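PDB 5ICQ: methylocystis parvus OBBP MbnE from Methylocystis parvus OBBP, which probably binds methanobactin, a copper-chelating peptide, in the periplasm as the solute-binding component of a transport system. Local coordinates for residues Q266-D270 / G271-F275; E349-A353 / N354-G358. All blocks are in the same frame, centred on the assembly; numbering follows the deposited sequence.

Contact 1. Residues Q266-D270 / G271-F275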
loop_
_atom_site.group_PDB
_atom_site.type_symbol
_atom_site.label_atom_id
_atom_site.label_comp_id
_atom_site.label_asym_id
_atom_site.label_seq_id
_atom_site.Cartn_x
_atom_site.Cartn_y
_atom_site.Cartn_z
ATOM N N GLN A 266 -20.903 -4.196 8.530
ATOM C CA GLN A 266 -21.028 -5.140 9.637
ATOM C C GLN A 266 -19.691 -5.816 9.901
ATOM O O GLN A 266 -18.999 -6.225 8.964
ATOM C CB GLN A 266 -22.075 -6.212 9.343
ATOM C CG GLN A 266 -23.438 -5.697 8.952
ATOM C CD GLN A 266 -24.372 -6.839 8.594
ATOM O OE1 GLN A 266 -24.144 -7.976 8.995
ATOM N NE2 GLN A 266 -25.423 -6.541 7.840
ATOM N N TYR A 267 -19.348 -5.955 11.180
ATOM C CA TYR A 267 -18.075 -6.521 11.596
ATOM C C TYR A 267 -18.276 -7.934 12.131
ATOM O O TYR A 267 -19.262 -8.213 12.821
ATOM C CB TYR A 267 -17.398 -5.628 12.646
ATOM C CG TYR A 267 -16.705 -4.441 12.009
ATOM C CD1 TYR A 267 -17.434 -3.349 11.542
ATOM C CD2 TYR A 267 -15.329 -4.426 11.845
ATOM C CE1 TYR A 267 -16.807 -2.276 10.944
ATOM C CE2 TYR A 267 -14.690 -3.351 11.244
ATOM C CZ TYR A 267 -15.441 -2.276 10.803
ATOM O OH TYR A 267 -14.812 -1.209 10.210
ATOM N N PHE A 268 -17.334 -8.818 11.800
ATOM C CA PHE A 268 -17.453 -10.241 12.082
ATOM C C PHE A 268 -16.204 -10.743 12.791
ATOM O O PHE A 268 -15.083 -10.374 12.429
ATOM C CB PHE A 268 -17.679 -11.058 10.788
ATOM C CG PHE A 268 -19.050 -10.878 10.185
ATOM C CD1 PHE A 268 -19.317 -9.810 9.343
ATOM C CD2 PHE A 268 -20.073 -11.775 10.469
ATOM C CE1 PHE A 268 -20.583 -9.643 8.794
ATOM C CE2 PHE A 268 -21.341 -11.612 9.925
ATOM C CZ PHE A 268 -21.597 -10.540 9.088
ATOM N N ARG A 269 -16.427 -11.613 13.783
ATOM C CA ARG A 269 -15.422 -12.319 14.578
ATOM C C ARG A 269 -14.188 -12.721 13.782
ATOM O O ARG A 269 -13.080 -12.250 14.056
ATOM C CB ARG A 269 -16.028 -13.590 15.197
ATOM C CG ARG A 269 -17.043 -13.388 16.324
ATOM C CD ARG A 269 -18.344 -12.758 15.840
ATOM N NE ARG A 269 -19.022 -13.567 14.829
ATOM C CZ ARG A 269 -20.071 -13.152 14.125
ATOM N NH1 ARG A 269 -20.559 -11.933 14.314
ATOM N NH2 ARG A 269 -20.634 -13.954 13.232
ATOM N N ASP A 270 -14.361 -13.618 12.816
ATOM C CA ASP A 270 -13.244 -14.074 12.005
ATOM C C ASP A 270 -13.754 -14.478 10.628
ATOM O O ASP A 270 -14.945 -14.353 10.318
ATOM C CB ASP A 270 -12.492 -15.227 12.681
ATOM C CG ASP A 270 -13.377 -16.437 12.952
ATOM O OD1 ASP A 270 -12.848 -17.433 13.489
ATOM O OD2 ASP A 270 -14.591 -16.398 12.646
ATOM N N GLY A 271 -12.832 -15.000 9.817
ATOM C CA GLY A 271 -13.116 -15.209 8.408
ATOM C C GLY A 271 -14.264 -16.164 8.144
ATOM O O GLY A 271 -15.035 -15.966 7.203
ATOM N N ASN A 272 -14.405 -17.212 8.964
ATOM C CA ASN A 272 -15.410 -18.229 8.660
ATOM C C ASN A 272 -16.824 -17.690 8.829
ATOM O O ASN A 272 -17.692 -17.940 7.985
ATOM C CB ASN A 272 -15.216 -19.471 9.527
ATOM C CG ASN A 272 -16.106 -20.624 9.085
ATOM O OD1 ASN A 272 -17.148 -20.892 9.686
ATOM N ND2 ASN A 272 -15.707 -21.297 8.009
ATOM N N SER A 273 -17.088 -16.955 9.914
ATOM C CA SER A 273 -18.434 -16.410 10.074
ATOM C C SER A 273 -18.706 -15.311 9.050
ATOM O O SER A 273 -19.849 -15.142 8.612
ATOM C CB SER A 273 -18.639 -15.894 11.501
ATOM O OG SER A 273 -17.611 -14.993 11.884
ATOM N N LEU A 274 -17.673 -14.565 8.662
ATOM C CA LEU A 274 -17.821 -13.590 7.583
ATOM C C LEU A 274 -18.178 -14.287 6.273
ATOM O O LEU A 274 -19.075 -13.844 5.544
ATOM C CB LEU A 274 -16.524 -12.787 7.447
ATOM C CG LEU A 274 -16.409 -11.688 6.377
ATOM C CD1 LEU A 274 -17.574 -10.715 6.447
ATOM C CD2 LEU A 274 -15.083 -10.955 6.518
ATOM N N PHE A 275 -17.500 -15.402 5.975
ATOM C CA PHE A 275 -17.794 -16.163 4.762
ATOM C C PHE A 275 -19.187 -16.774 4.812
ATOM O O PHE A 275 -19.906 -16.768 3.805
ATOM C CB PHE A 275 -16.732 -17.250 4.560
ATOM C CG PHE A 275 -16.830 -17.976 3.235
ATOM C CD1 PHE A 275 -17.012 -17.277 2.050
ATOM C CD2 PHE A 275 -16.705 -19.356 3.177
ATOM C CE1 PHE A 275 -17.085 -17.939 0.835
ATOM C CE2 PHE A 275 -16.771 -20.022 1.965
ATOM C CZ PHE A 275 -16.959 -19.313 0.794
#

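Contact 2. Residues E349-A353 / N354-G358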
loop_
_atom_site.group_PDB
_atom_site.type_symbol
_atom_site.label_atom_id
_atom_site.label_comp_id
_atom_site.label_asym_id
_atom_site.label_seq_id
_atom_site.Cartn_x
_atom_site.Cartn_y
_atom_site.Cartn_z
ATOM N N GLU A 349 8.313 -23.310 -5.917
ATOM C CA GLU A 349 7.402 -24.218 -6.605
ATOM C C GLU A 349 6.852 -25.273 -5.650
ATOM O O GLU A 349 5.656 -25.597 -5.688
ATOM C CB GLU A 349 8.124 -24.858 -7.792
ATOM C CG GLU A 349 8.522 -23.857 -8.911
ATOM C CD GLU A 349 9.549 -22.786 -8.487
ATOM O OE1 GLU A 349 9.375 -21.598 -8.856
ATOM O OE2 GLU A 349 10.528 -23.122 -7.788
ATOM N N TRP A 350 7.693 -25.778 -4.747
ATOM C CA TRP A 350 7.230 -26.759 -3.769
ATOM C C TRP A 350 6.196 -26.159 -2.816
ATOM O O TRP A 350 5.159 -26.782 -2.550
ATOM C CB TRP A 350 8.419 -27.335 -2.993
ATOM C CG TRP A 350 8.021 -28.460 -2.073
ATOM C CD1 TRP A 350 7.992 -29.794 -2.372
ATOM C CD2 TRP A 350 7.581 -28.344 -0.713
ATOM N NE1 TRP A 350 7.575 -30.516 -1.277
ATOM C CE2 TRP A 350 7.318 -29.649 -0.244
ATOM C CE3 TRP A 350 7.403 -27.266 0.159
ATOM C CZ2 TRP A 350 6.875 -29.901 1.057
ATOM C CZ3 TRP A 350 6.959 -27.513 1.450
ATOM C CH2 TRP A 350 6.701 -28.827 1.888
ATOM N N VAL A 351 6.449 -24.961 -2.267
ATOM C CA VAL A 351 5.464 -24.423 -1.331
ATOM C C VAL A 351 4.173 -24.067 -2.064
ATOM O O VAL A 351 3.075 -24.285 -1.541
ATOM C CB VAL A 351 6.002 -23.221 -0.515
ATOM C CG1 VAL A 351 7.267 -23.594 0.270
ATOM C CG2 VAL A 351 6.213 -21.998 -1.357
ATOM N N ASN A 352 4.280 -23.528 -3.284
ATOM C CA ASN A 352 3.075 -23.151 -4.021
ATOM C C ASN A 352 2.178 -24.363 -4.254
ATOM O O ASN A 352 0.959 -24.294 -4.068
ATOM C CB ASN A 352 3.463 -22.506 -5.353
ATOM C CG ASN A 352 2.336 -21.678 -5.963
ATOM O OD1 ASN A 352 1.498 -21.131 -5.254
ATOM N ND2 ASN A 352 2.331 -21.572 -7.289
ATOM N N ALA A 353 2.773 -25.490 -4.629
ATOM C CA ALA A 353 1.984 -26.689 -4.889
ATOM C C ALA A 353 1.483 -27.335 -3.603
ATOM O O ALA A 353 0.404 -27.937 -3.596
ATOM C CB ALA A 353 2.811 -27.695 -5.692
ATOM N N ASN A 354 2.238 -27.226 -2.506
ATOM C CA ASN A 354 1.879 -27.971 -1.304
ATOM C C ASN A 354 1.013 -27.187 -0.332
ATOM O O ASN A 354 0.274 -27.799 0.449
ATOM C CB ASN A 354 3.145 -28.454 -0.587
ATOM C CG ASN A 354 3.697 -29.730 -1.195
ATOM O OD1 ASN A 354 3.246 -30.828 -0.870
ATOM N ND2 ASN A 354 4.656 -29.591 -2.103
ATOM N N TYR A 355 1.083 -25.858 -0.328
ATOM C CA TYR A 355 0.267 -25.092 0.606
ATOM C C TYR A 355 -0.771 -24.202 -0.052
ATOM O O TYR A 355 -1.781 -23.885 0.586
ATOM C CB TYR A 355 1.145 -24.207 1.508
ATOM C CG TYR A 355 1.988 -24.989 2.482
ATOM C CD1 TYR A 355 1.386 -25.745 3.475
ATOM C CD2 TYR A 355 3.375 -24.967 2.417
ATOM C CE1 TYR A 355 2.132 -26.468 4.373
ATOM C CE2 TYR A 355 4.143 -25.690 3.327
ATOM C CZ TYR A 355 3.506 -26.438 4.303
ATOM O OH TYR A 355 4.219 -27.176 5.223
ATOM N N TYR A 356 -0.561 -23.772 -1.293
ATOM C CA TYR A 356 -1.370 -22.678 -1.823
ATOM C C TYR A 356 -2.134 -23.060 -3.082
ATOM O O TYR A 356 -2.595 -22.169 -3.807
ATOM C CB TYR A 356 -0.494 -21.451 -2.075
ATOM C CG TYR A 356 0.251 -21.032 -0.822
ATOM C CD1 TYR A 356 -0.439 -20.656 0.330
ATOM C CD2 TYR A 356 1.638 -21.019 -0.790
ATOM C CE1 TYR A 356 0.243 -20.274 1.485
ATOM C CE2 TYR A 356 2.329 -20.642 0.359
ATOM C CZ TYR A 356 1.628 -20.272 1.488
ATOM O OH TYR A 356 2.325 -19.894 2.616
ATOM N N ALA A 357 -2.286 -24.360 -3.340
ATOM C CA ALA A 357 -3.062 -24.871 -4.471
ATOM C C ALA A 357 -2.551 -24.321 -5.797
ATOM O O ALA A 357 -3.309 -24.201 -6.766
ATOM C CB ALA A 357 -4.560 -24.579 -4.301
ATOM N N GLY A 358 -1.262 -23.984 -5.846
ATOM C CA GLY A 358 -0.655 -23.449 -7.053
ATOM C C GLY A 358 -1.137 -22.075 -7.464
ATOM O O GLY A 358 -0.892 -21.657 -8.598
HETATM O O HOH W 1 -2.104 -26.835 -1.826
#

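Contact 1. Residues Q266-D270 / G271-F275
Asp270 O takes two hydrogen bonds from the first turn of helix 271-279. Leu274 N donates to Asp270 O at 3.2 Å, with an N-H...O angle of 164°, the first i to i+4 bond of the helix, and the hydroxyl of Ser273 donates to the same oxygen. The two donors differ in approach: the amide lies almost on the extension of the carbonyl bond, the hydroxyl well to one side, tilted 31° from the carbonyl plane. Asp270 stands at the N-cap position, right before the helix, with its OD2 3.4 Å from Ser273 OG.

Arg269 folds its chain back at chi2 and chi3, both near 60°, and this return brings the guanidinium beside Ser273, with NH2 3.3 Å from Ser273 CB.

Further out, Phe268 and Leu274 cross at about a right angle. The phenyl ring has Leu274 CA over one face, while its CD1 meets Leu274 CD1 at 3.5 Å; Leu274 CB lies against Phe268 CB, 3.9 Å away.

The whole is a tight strand-to-helix connection at the surface. Strand 262-268 lies in a four-stranded mixed sheet, where Phe268 bonds through its backbone to Leu70 and Gly72, and helix 271-279 sets off with Leu274 touching Pro71 of strand 65-71 and Arg286 of strand 285-288.

Contact 2. Residues E349-A353 / N354-G358
Trp350 and Tyr355 meet on the last turn of helix 348-355, at its C-terminal end, where Trp350 CZ3 lies 3.8 Å from Tyr355 CE2. The ring planes stand at 82°, and the rings meet obliquely, the centroids of the Trp350 six-membered ring and the Tyr355 ring 5.9 Å apart. Val351 fills in beside them: its CB lies 4.3 Å from Tyr355 CD2, and its CG1 sits at the edge of the indole, in plane. Tyr356 turns the other way, with the CB of Tyr355 over the centre of one ring face and Asn352 CA near the ring edge; its hydroxyl bonds to Asp454. Helix 453-467 covers this flank, Ala461 touching both Trp350 and Val351.

Asn354 covers one face of the indole, its amide stacked at 29° to the ring plane. CB stands almost on the normal of the six-membered ring, a CH-pi contact. With CG anti to its carbonyl carbon (chi1 -82°), the side chain turns back along the helix, and ND2 donates to Trp350 O at 2.9 Å. That oxygen also accepts the backbone N of Asn354, from the opposite face of its plane, so one residue grips it twice while its amide lies against the ring.

The backbone then leaves the helix through Ala357 and Gly358, both at positive phi. Asn352 O receives Tyr356 N at 3.2 Å and Gly358 N at 2.9 Å, from opposite faces of its carbonyl plane, and Asn352 OD1 bonds to Tyr360 N. A water completes the turn, donating to Ala353 O at 3.3 Å and accepting from Ala357 N at 2.9 Å.

How the contacts relate
Contact 1 comes first along the chain and closes before contact 2 opens; their centres are 26 Å apart, and about 14 Å separates their nearest atoms, so the two never touch. Contact 1 belongs to the four-stranded mixed sheet through strand 262-268 and starts a helix, whereas contact 2 lies where helix 348-355 gives way to a loop, packed on helix 453-467 and, through Tyr356, on Phe571 of the eight-stranded mixed sheet. Both belong to the family 5 solute-binding fold, about 23 and 25 Å from the centre of the chain, but attach to separate parts of it, consistent with the two-lobed build of periplasmic binding proteins, in which ligand binds between lobes.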